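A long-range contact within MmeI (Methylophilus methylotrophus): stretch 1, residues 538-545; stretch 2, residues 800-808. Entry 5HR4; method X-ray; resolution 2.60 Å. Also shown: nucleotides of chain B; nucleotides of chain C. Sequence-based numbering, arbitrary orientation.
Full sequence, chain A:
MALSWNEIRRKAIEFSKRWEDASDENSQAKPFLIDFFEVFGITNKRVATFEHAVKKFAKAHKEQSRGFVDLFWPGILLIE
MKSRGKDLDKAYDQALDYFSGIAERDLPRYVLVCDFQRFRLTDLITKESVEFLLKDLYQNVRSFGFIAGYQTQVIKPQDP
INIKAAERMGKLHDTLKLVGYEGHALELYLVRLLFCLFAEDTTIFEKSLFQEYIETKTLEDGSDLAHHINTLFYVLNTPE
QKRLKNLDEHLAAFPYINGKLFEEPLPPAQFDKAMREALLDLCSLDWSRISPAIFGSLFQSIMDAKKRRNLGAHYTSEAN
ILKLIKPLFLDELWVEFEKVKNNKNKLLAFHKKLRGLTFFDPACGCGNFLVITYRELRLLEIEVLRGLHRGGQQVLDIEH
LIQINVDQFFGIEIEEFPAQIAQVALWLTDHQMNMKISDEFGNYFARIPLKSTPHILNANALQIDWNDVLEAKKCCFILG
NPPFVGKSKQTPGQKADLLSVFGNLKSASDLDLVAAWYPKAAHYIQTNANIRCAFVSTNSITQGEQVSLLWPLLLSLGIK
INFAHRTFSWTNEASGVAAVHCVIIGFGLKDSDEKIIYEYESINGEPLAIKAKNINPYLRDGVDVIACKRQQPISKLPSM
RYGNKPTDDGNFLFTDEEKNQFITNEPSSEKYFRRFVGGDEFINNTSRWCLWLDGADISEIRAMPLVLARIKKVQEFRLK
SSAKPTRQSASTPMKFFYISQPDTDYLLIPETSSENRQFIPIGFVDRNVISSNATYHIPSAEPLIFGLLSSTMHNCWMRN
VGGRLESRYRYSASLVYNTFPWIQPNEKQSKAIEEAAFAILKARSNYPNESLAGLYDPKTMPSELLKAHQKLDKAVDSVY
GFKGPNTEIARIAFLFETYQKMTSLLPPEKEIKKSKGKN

Stretch 1, residues 538-545: TNSITQGE
Stretch 2, residues 800-808: NVGGRLESR

Two segments of MmeI more than 250 residues apart in sequence meet beside DNA, burying 268 Å² between them. The first, residues 538-545, makes a short 3-10 turn at 539-541 and then extends through Gln 543 (phi/psi -142/154). The second leaves a helix at Gly 802, runs as a strand from Gly 803 to Leu 805, and turns sharply at Glu 806 (49/-90) and Ser 807 (-133/-7). The register is set at two points: the CA atoms of Gly 544 and Gly 803 lie 3.9 Å apart, those of Asn 539 and Glu 806 7.6 Å.

The closest backbone approach is between glycines. Gly 544 N donates a weak hydrogen bond to Gly 802 O, 3.0 Å away, with an angle at the hydrogen of only 129°. Gly 544 has phi/psi 50/-140, and positive phi by itself favours glycine. A CB here would lie 3.0 Å from Gly 803 CA and 2.2 Å from OP1 of DC5 of chain B, clashing with the phosphate. Without a side chain, Gly 544 can lie close to the partner backbone and the phosphate; its CA is 3.5 Å from DC5 OP1 of chain B and, separately, 3.8 Å from Val 801 O. At Gly 803 the phi is negative and the limit comes from the DNA: a CB would come 2.4 Å from OP2 of the same nucleotide. Next along the first stretch, Glu 545 N donates to DC5 OP1 (2.9 Å), so the phosphate sits against both segments.

Gln 543 buries the most area of any residue here. Its CA-to-CB bond points toward the second stretch, and chi1 m with chi2 t extends the chain, bringing OE1 to 3.2 Å from Arg 804 CB while its own CB packs 4.1 Å from Gly 803 CA. A long, flexible amide suits this partly exposed place: its CB packs against the glycine backbone, while OE1 reaches further along the strand.

Arg 804 also points its CB toward the partner. Chi1 and chi2 are both m, folding the chain before chi3 t carries the guanidinium back to its own turn, where NH1 donates to Ser 807 O at 3.0 Å. The aliphatic part is thus left for the contact while the charged end braces the turn. Arg 808 N to Leu 805 O (2.9 Å) and Leu 805 N to Arg 808 O (3.3 Å) close that turn through the backbone.

Asn 539 is buried, with chi1 p, and its CA-to-CB bond points toward the second stretch. Its backbone O accepts from Thr 542 OG1 at 2.7 Å, a bond permitted by the p rotamer of Thr 542, and from Thr 542 N at 3.0 Å. Ser 540 and Arg 804 are joined by a water that donates to Ser 540 OG (2.9 Å) and Arg 804 O (2.6 Å), spanning a direct separation of 4.2 Å between those two atoms.

Glu 806 points its CB away, and chi1 m, chi2 t lead OE1 to Arg 808 NH2 in a 2.6 Å salt bridge and to DC8 N4 of chain B (2.8 Å).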

ATOM      1  N   THR A 538      -1.215  -2.786  -2.446  1.00 29.36           N
ATOM      2  CA  THR A 538      -1.183  -3.649  -1.277  1.00 28.59           C
ATOM      3  C   THR A 538      -1.156  -5.103  -1.707  1.00 28.47           C
ATOM      4  O   THR A 538      -1.860  -5.506  -2.635  1.00 27.65           O
ATOM      5  CB  THR A 538      -2.400  -3.432  -0.399  1.00 31.29           C
ATOM      6  OG1 THR A 538      -2.497  -4.556   0.486  1.00 37.42           O
ATOM      7  CG2 THR A 538      -3.664  -3.349  -1.266  1.00 23.22           C
ATOM      8  N   ASN A 539      -0.362  -5.910  -1.008  1.00 32.41           N
ATOM      9  CA  ASN A 539      -0.176  -7.260  -1.510  1.00 30.35           C
ATOM     10  C   ASN A 539      -1.462  -8.053  -1.459  1.00 30.89           C
ATOM     11  O   ASN A 539      -1.518  -9.143  -2.043  1.00 32.60           O
ATOM     12  CB  ASN A 539       0.942  -7.965  -0.741  1.00 32.54           C
ATOM     13  CG  ASN A 539       0.736  -7.938   0.753  1.00 33.15           C
ATOM     14  OD1 ASN A 539      -0.007  -7.113   1.278  1.00 38.57           O
ATOM     15  ND2 ASN A 539       1.407  -8.839   1.450  1.00 28.73           N
ATOM     16  N   SER A 540      -2.501  -7.489  -0.829  1.00 30.52           N
ATOM     17  CA  SER A 540      -3.762  -8.185  -0.596  1.00 31.00           C
ATOM     18  C   SER A 540      -4.494  -8.508  -1.891  1.00 29.88           C
ATOM     19  O   SER A 540      -5.212  -9.513  -1.952  1.00 29.34           O
ATOM     20  CB  SER A 540      -4.654  -7.338   0.310  1.00 29.51           C
ATOM     21  OG  SER A 540      -4.542  -7.750   1.662  1.00 30.06           O
ATOM     22  N   ILE A 541      -4.325  -7.683  -2.934  1.00 34.40           N
ATOM     23  CA  ILE A 541      -4.971  -7.945  -4.222  1.00 29.56           C
ATOM     24  C   ILE A 541      -4.342  -9.103  -4.971  1.00 32.77           C
ATOM     25  O   ILE A 541      -4.760  -9.391  -6.099  1.00 37.22           O
ATOM     26  CB  ILE A 541      -4.953  -6.740  -5.182  1.00 33.25           C
ATOM     27  CG1 ILE A 541      -3.527  -6.454  -5.679  1.00 33.52           C
ATOM     28  CG2 ILE A 541      -5.582  -5.479  -4.530  1.00 26.86           C
ATOM     29  CD1 ILE A 541      -3.469  -5.279  -6.698  1.00 26.73           C
ATOM     30  N   THR A 542      -3.355  -9.781  -4.387  1.00 30.89           N
ATOM     31  CA  THR A 542      -2.792 -10.991  -4.973  1.00 35.50           C
ATOM     32  C   THR A 542      -2.999 -12.186  -4.058  1.00 36.31           C
ATOM     33  O   THR A 542      -2.342 -13.221  -4.233  1.00 38.63           O
ATOM     34  CB  THR A 542      -1.292 -10.836  -5.294  1.00 33.75           C
ATOM     35  OG1 THR A 542      -0.559 -10.530  -4.098  1.00 32.44           O
ATOM     36  CG2 THR A 542      -1.051  -9.729  -6.328  1.00 30.03           C
ATOM     37  N   GLN A 543      -3.904 -12.065  -3.088  1.00 31.28           N
ATOM     38  CA  GLN A 543      -4.076 -13.064  -2.044  1.00 32.49           C
ATOM     39  C   GLN A 543      -5.560 -13.216  -1.732  1.00 35.24           C
ATOM     40  O   GLN A 543      -6.358 -12.298  -1.946  1.00 37.62           O
ATOM     41  CB  GLN A 543      -3.302 -12.677  -0.769  1.00 32.09           C
ATOM     42  CG  GLN A 543      -1.805 -12.369  -0.986  1.00 28.97           C
ATOM     43  CD  GLN A 543      -1.164 -11.633   0.189  1.00 30.48           C
ATOM     44  OE1 GLN A 543      -1.825 -11.323   1.164  1.00 37.13           O
ATOM     45  NE2 GLN A 543       0.126 -11.340   0.087  1.00 33.29           N
ATOM     46  N   GLY A 544      -5.913 -14.401  -1.243  1.00 35.14           N
ATOM     47  CA  GLY A 544      -7.216 -14.666  -0.666  1.00 31.64           C
ATOM     48  C   GLY A 544      -8.382 -14.223  -1.522  1.00 37.67           C
ATOM     49  O   GLY A 544      -8.363 -14.340  -2.754  1.00 38.43           O
ATOM     50  N   GLU A 545      -9.406 -13.665  -0.848  1.00 38.63           N
ATOM     51  CA  GLU A 545     -10.735 -13.447  -1.426  1.00 35.83           C
ATOM     52  C   GLU A 545     -10.735 -12.487  -2.607  1.00 37.67           C
ATOM     53  O   GLU A 545     -11.716 -12.455  -3.357  1.00 41.01           O
ATOM     54  CB  GLU A 545     -11.702 -12.920  -0.360  1.00 37.19           C
ATOM     55  CG  GLU A 545     -11.753 -11.396  -0.214  1.00 33.18           C
ATOM     56  CD  GLU A 545     -12.662 -10.929   0.943  1.00 43.57           C
ATOM     57  OE1 GLU A 545     -13.631 -11.650   1.295  1.00 45.16           O
ATOM     58  OE2 GLU A 545     -12.405  -9.836   1.506  1.00 43.66           O
ATOM     59  N   ASN A 800      -0.621 -20.640  -0.097  1.00 30.72           N
ATOM     60  CA  ASN A 800      -0.748 -20.186  -1.477  1.00 34.01           C
ATOM     61  C   ASN A 800      -2.111 -19.600  -1.832  1.00 38.06           C
ATOM     62  O   ASN A 800      -2.171 -18.581  -2.531  1.00 38.07           O
ATOM     63  CB  ASN A 800      -0.420 -21.339  -2.415  1.00 32.97           C
ATOM     64  CG  ASN A 800       1.045 -21.527  -2.553  1.00 38.44           C
ATOM     65  OD1 ASN A 800       1.686 -20.849  -3.351  1.00 38.83           O
ATOM     66  ND2 ASN A 800       1.606 -22.419  -1.755  1.00 41.39           N
ATOM     67  N   VAL A 801      -3.212 -20.212  -1.393  1.00 31.61           N
ATOM     68  CA  VAL A 801      -4.523 -19.701  -1.754  1.00 36.10           C
ATOM     69  C   VAL A 801      -5.189 -18.951  -0.625  1.00 38.32           C
ATOM     70  O   VAL A 801      -6.227 -18.314  -0.865  1.00 40.35           O
ATOM     71  CB  VAL A 801      -5.468 -20.819  -2.238  1.00 40.45           C
ATOM     72  CG1 VAL A 801      -4.740 -21.732  -3.197  1.00 41.22           C
ATOM     73  CG2 VAL A 801      -6.026 -21.585  -1.049  1.00 37.02           C
ATOM     74  N   GLY A 802      -4.654 -19.010   0.595  1.00 37.53           N
ATOM     75  CA  GLY A 802      -5.186 -18.208   1.680  1.00 31.57           C
ATOM     76  C   GLY A 802      -4.867 -16.746   1.473  1.00 29.94           C
ATOM     77  O   GLY A 802      -4.313 -16.324   0.460  1.00 43.81           O
ATOM     78  N   GLY A 803      -5.259 -15.938   2.450  1.00 33.61           N
ATOM     79  CA  GLY A 803      -4.941 -14.533   2.468  1.00 30.25           C
ATOM     80  C   GLY A 803      -3.898 -14.257   3.531  1.00 28.51           C
ATOM     81  O   GLY A 803      -3.360 -15.179   4.149  1.00 33.93           O
ATOM     82  N   ARG A 804      -3.617 -12.971   3.743  1.00 22.84           N
ATOM     83  CA  ARG A 804      -2.620 -12.602   4.733  1.00 28.03           C
ATOM     84  C   ARG A 804      -3.019 -11.284   5.357  1.00 26.36           C
ATOM     85  O   ARG A 804      -3.774 -10.497   4.775  1.00 30.06           O
ATOM     86  CB  ARG A 804      -1.204 -12.480   4.134  1.00 29.03           C
ATOM     87  CG  ARG A 804      -0.673 -13.661   3.342  1.00 26.87           C
ATOM     88  CD  ARG A 804      -0.081 -14.716   4.240  1.00 31.54           C
ATOM     89  NE  ARG A 804       0.389 -15.877   3.495  1.00 29.38           N
ATOM     90  CZ  ARG A 804       1.667 -16.241   3.399  1.00 32.71           C
ATOM     91  NH1 ARG A 804       2.623 -15.542   4.010  1.00 27.69           N
ATOM     92  NH2 ARG A 804       1.986 -17.319   2.697  1.00 29.57           N
ATOM     93  N   LEU A 805      -2.505 -11.084   6.571  1.00 24.03           N
ATOM     94  CA  LEU A 805      -2.491  -9.808   7.283  1.00 28.91           C
ATOM     95  C   LEU A 805      -1.060  -9.285   7.260  1.00 25.95           C
ATOM     96  O   LEU A 805      -0.203  -9.809   7.980  1.00 27.98           O
ATOM     97  CB  LEU A 805      -2.974  -9.983   8.720  1.00 27.43           C
ATOM     98  CG  LEU A 805      -3.439  -8.749   9.505  1.00 26.71           C
ATOM     99  CD1 LEU A 805      -3.845  -9.177  10.914  1.00 26.89           C
ATOM    100  CD2 LEU A 805      -2.398  -7.650   9.580  1.00 24.05           C
ATOM    101  N   GLU A 806      -0.819  -8.207   6.501  1.00 30.31           N
ATOM    102  CA  GLU A 806       0.519  -7.903   6.003  1.00 25.35           C
ATOM    103  C   GLU A 806       1.034  -9.201   5.402  1.00 26.75           C
ATOM    104  O   GLU A 806       0.765  -9.501   4.237  1.00 32.05           O
ATOM    105  CB  GLU A 806       1.470  -7.372   7.095  1.00 27.29           C
ATOM    106  CG  GLU A 806       1.445  -5.845   7.314  1.00 30.14           C
ATOM    107  CD  GLU A 806       2.590  -5.296   8.207  1.00 32.25           C
ATOM    108  OE1 GLU A 806       3.109  -6.033   9.090  1.00 28.56           O
ATOM    109  OE2 GLU A 806       2.956  -4.102   8.025  1.00 32.79           O
ATOM    110  N   SER A 807       1.702 -10.020   6.209  1.00 29.30           N
ATOM    111  CA  SER A 807       2.250 -11.275   5.731  1.00 27.25           C
ATOM    112  C   SER A 807       1.958 -12.468   6.631  1.00 30.51           C
ATOM    113  O   SER A 807       2.261 -13.596   6.228  1.00 34.98           O
ATOM    114  CB  SER A 807       3.772 -11.143   5.528  1.00 26.47           C
ATOM    115  OG  SER A 807       4.081 -10.551   4.258  1.00 25.34           O
ATOM    116  N   ARG A 808       1.378 -12.273   7.824  1.00 32.05           N
ATOM    117  CA  ARG A 808       1.057 -13.430   8.653  1.00 34.73           C
ATOM    118  C   ARG A 808       0.032 -14.302   7.943  1.00 32.72           C
ATOM    119  O   ARG A 808      -0.785 -13.818   7.159  1.00 29.25           O
ATOM    120  CB  ARG A 808       0.513 -13.027  10.024  1.00 27.14           C
ATOM    121  CG  ARG A 808       0.891 -11.685  10.473  1.00 31.01           C
ATOM    122  CD  ARG A 808       2.214 -11.620  11.135  1.00 28.39           C
ATOM    123  NE  ARG A 808       2.635 -10.232  11.048  1.00 36.54           N
ATOM    124  CZ  ARG A 808       3.279  -9.732  10.000  1.00 41.00           C
ATOM    125  NH1 ARG A 808       3.600 -10.536   8.989  1.00 35.58           N
ATOM    126  NH2 ARG A 808       3.620  -8.444   9.971  1.00 51.63           N
TER
ATOM    127  P    DC B   8      -1.803   2.020   8.353  1.00 26.16           P
ATOM    128  OP1  DC B   8      -2.674   3.197   8.492  1.00 28.54           O
ATOM    129  OP2  DC B   8      -0.367   2.191   8.665  1.00 31.46           O
ATOM    130  O5'  DC B   8      -2.360   0.815   9.241  1.00 35.95           O
ATOM    131  C5'  DC B   8      -3.375  -0.051   8.745  1.00 31.91           C
ATOM    132  C4'  DC B   8      -4.092  -0.722   9.900  1.00 33.57           C
ATOM    133  O4'  DC B   8      -3.645  -2.106  10.042  1.00 29.14           O
ATOM    134  C3'  DC B   8      -3.865  -0.066  11.258  1.00 32.32           C
ATOM    135  O3'  DC B   8      -5.066  -0.154  12.020  1.00 35.89           O
ATOM    136  C2'  DC B   8      -2.749  -0.928  11.855  1.00 27.70           C
ATOM    137  C1'  DC B   8      -3.136  -2.316  11.342  1.00 29.77           C
ATOM    138  N1   DC B   8      -1.981  -3.282  11.234  1.00 32.35           N
ATOM    139  C2   DC B   8      -1.951  -4.448  12.020  1.00 29.66           C
ATOM    140  O2   DC B   8      -2.868  -4.673  12.801  1.00 36.11           O
ATOM    141  N3   DC B   8      -0.913  -5.299  11.896  1.00 31.57           N
ATOM    142  C4   DC B   8       0.069  -5.032  11.032  1.00 33.43           C
ATOM    143  N4   DC B   8       1.069  -5.903  10.940  1.00 25.89           N
ATOM    144  C5   DC B   8       0.060  -3.857  10.218  1.00 31.78           C
ATOM    145  C6   DC B   8      -0.974  -3.020  10.350  1.00 29.90           C
ATOM    146  P    DC B   5      -8.861 -12.360   3.034  1.00 34.78           P
ATOM    147  OP1  DC B   5      -8.473 -12.311   1.600  1.00 31.44           O
ATOM    148  OP2  DC B   5      -8.139 -13.171   4.028  1.00 33.13           O
ATOM    149  O5'  DC B   5      -8.777 -10.877   3.595  1.00 31.69           O
ATOM    150  C5'  DC B   5      -9.477  -9.846   2.968  1.00 26.57           C
ATOM    151  C4'  DC B   5      -9.677  -8.730   3.958  1.00 30.45           C
ATOM    152  O4'  DC B   5     -10.458  -9.201   5.058  1.00 28.27           O
ATOM    153  C3'  DC B   5      -8.407  -8.260   4.628  1.00 29.17           C
ATOM    154  O3'  DC B   5      -7.760  -7.342   3.796  1.00 28.89           O
ATOM    155  C2'  DC B   5      -8.928  -7.603   5.914  1.00 28.96           C
ATOM    156  C1'  DC B   5     -10.288  -8.286   6.117  1.00 28.68           C
ATOM    157  N1   DC B   5     -10.420  -9.022   7.367  1.00 28.79           N
ATOM    158  C2   DC B   5     -11.334  -8.573   8.321  1.00 31.00           C
ATOM    159  O2   DC B   5     -11.969  -7.544   8.093  1.00 29.47           O
ATOM    160  N3   DC B   5     -11.480  -9.267   9.474  1.00 30.13           N
ATOM    161  C4   DC B   5     -10.753 -10.376   9.671  1.00 31.97           C
ATOM    162  N4   DC B   5     -10.922 -11.048  10.821  1.00 28.83           N
ATOM    163  C5   DC B   5      -9.821 -10.846   8.695  1.00 28.66           C
ATOM    164  C6   DC B   5      -9.698 -10.147   7.567  1.00 25.55           C
ATOM    165  P    DG C   6       1.216 -15.193  17.109  1.00 37.73           P
ATOM    166  OP1  DG C   6       1.678 -15.326  18.510  1.00 42.11           O
ATOM    167  OP2  DG C   6       1.509 -16.256  16.105  1.00 34.64           O
ATOM    168  O5'  DG C   6      -0.363 -14.891  16.953  1.00 38.20           O
ATOM    169  C5'  DG C   6      -1.191 -14.772  18.055  1.00 36.49           C
ATOM    170  C4'  DG C   6      -2.060 -13.525  17.962  1.00 34.35           C
ATOM    171  O4'  DG C   6      -1.347 -12.425  17.372  1.00 32.48           O
ATOM    172  C3'  DG C   6      -3.378 -13.651  17.200  1.00 34.17           C
ATOM    173  O3'  DG C   6      -4.339 -13.088  18.015  1.00 37.51           O
ATOM    174  C2'  DG C   6      -3.166 -12.791  15.963  1.00 34.21           C
ATOM    175  C1'  DG C   6      -2.200 -11.738  16.483  1.00 35.29           C
ATOM    176  N9   DG C   6      -1.341 -11.193  15.451  1.00 37.81           N
ATOM    177  C8   DG C   6      -0.240 -11.818  14.914  1.00 30.96           C
ATOM    178  N7   DG C   6       0.368 -11.107  14.020  1.00 32.32           N
ATOM    179  C5   DG C   6      -0.366  -9.930  13.955  1.00 30.02           C
ATOM    180  C6   DG C   6      -0.165  -8.785  13.160  1.00 27.75           C
ATOM    181  O6   DG C   6       0.719  -8.583  12.329  1.00 34.44           O
ATOM    182  N1   DG C   6      -1.129  -7.815  13.392  1.00 33.78           N
ATOM    183  C2   DG C   6      -2.161  -7.930  14.293  1.00 31.50           C
ATOM    184  N2   DG C   6      -2.986  -6.877  14.379  1.00 27.25           N
ATOM    185  N3   DG C   6      -2.362  -9.004  15.058  1.00 32.74           N
ATOM    186  C4   DG C   6      -1.429  -9.965  14.830  1.00 31.77           C
HETATM  187  O   HOH W   1      -5.244 -10.422   2.657  1.00 26.15           O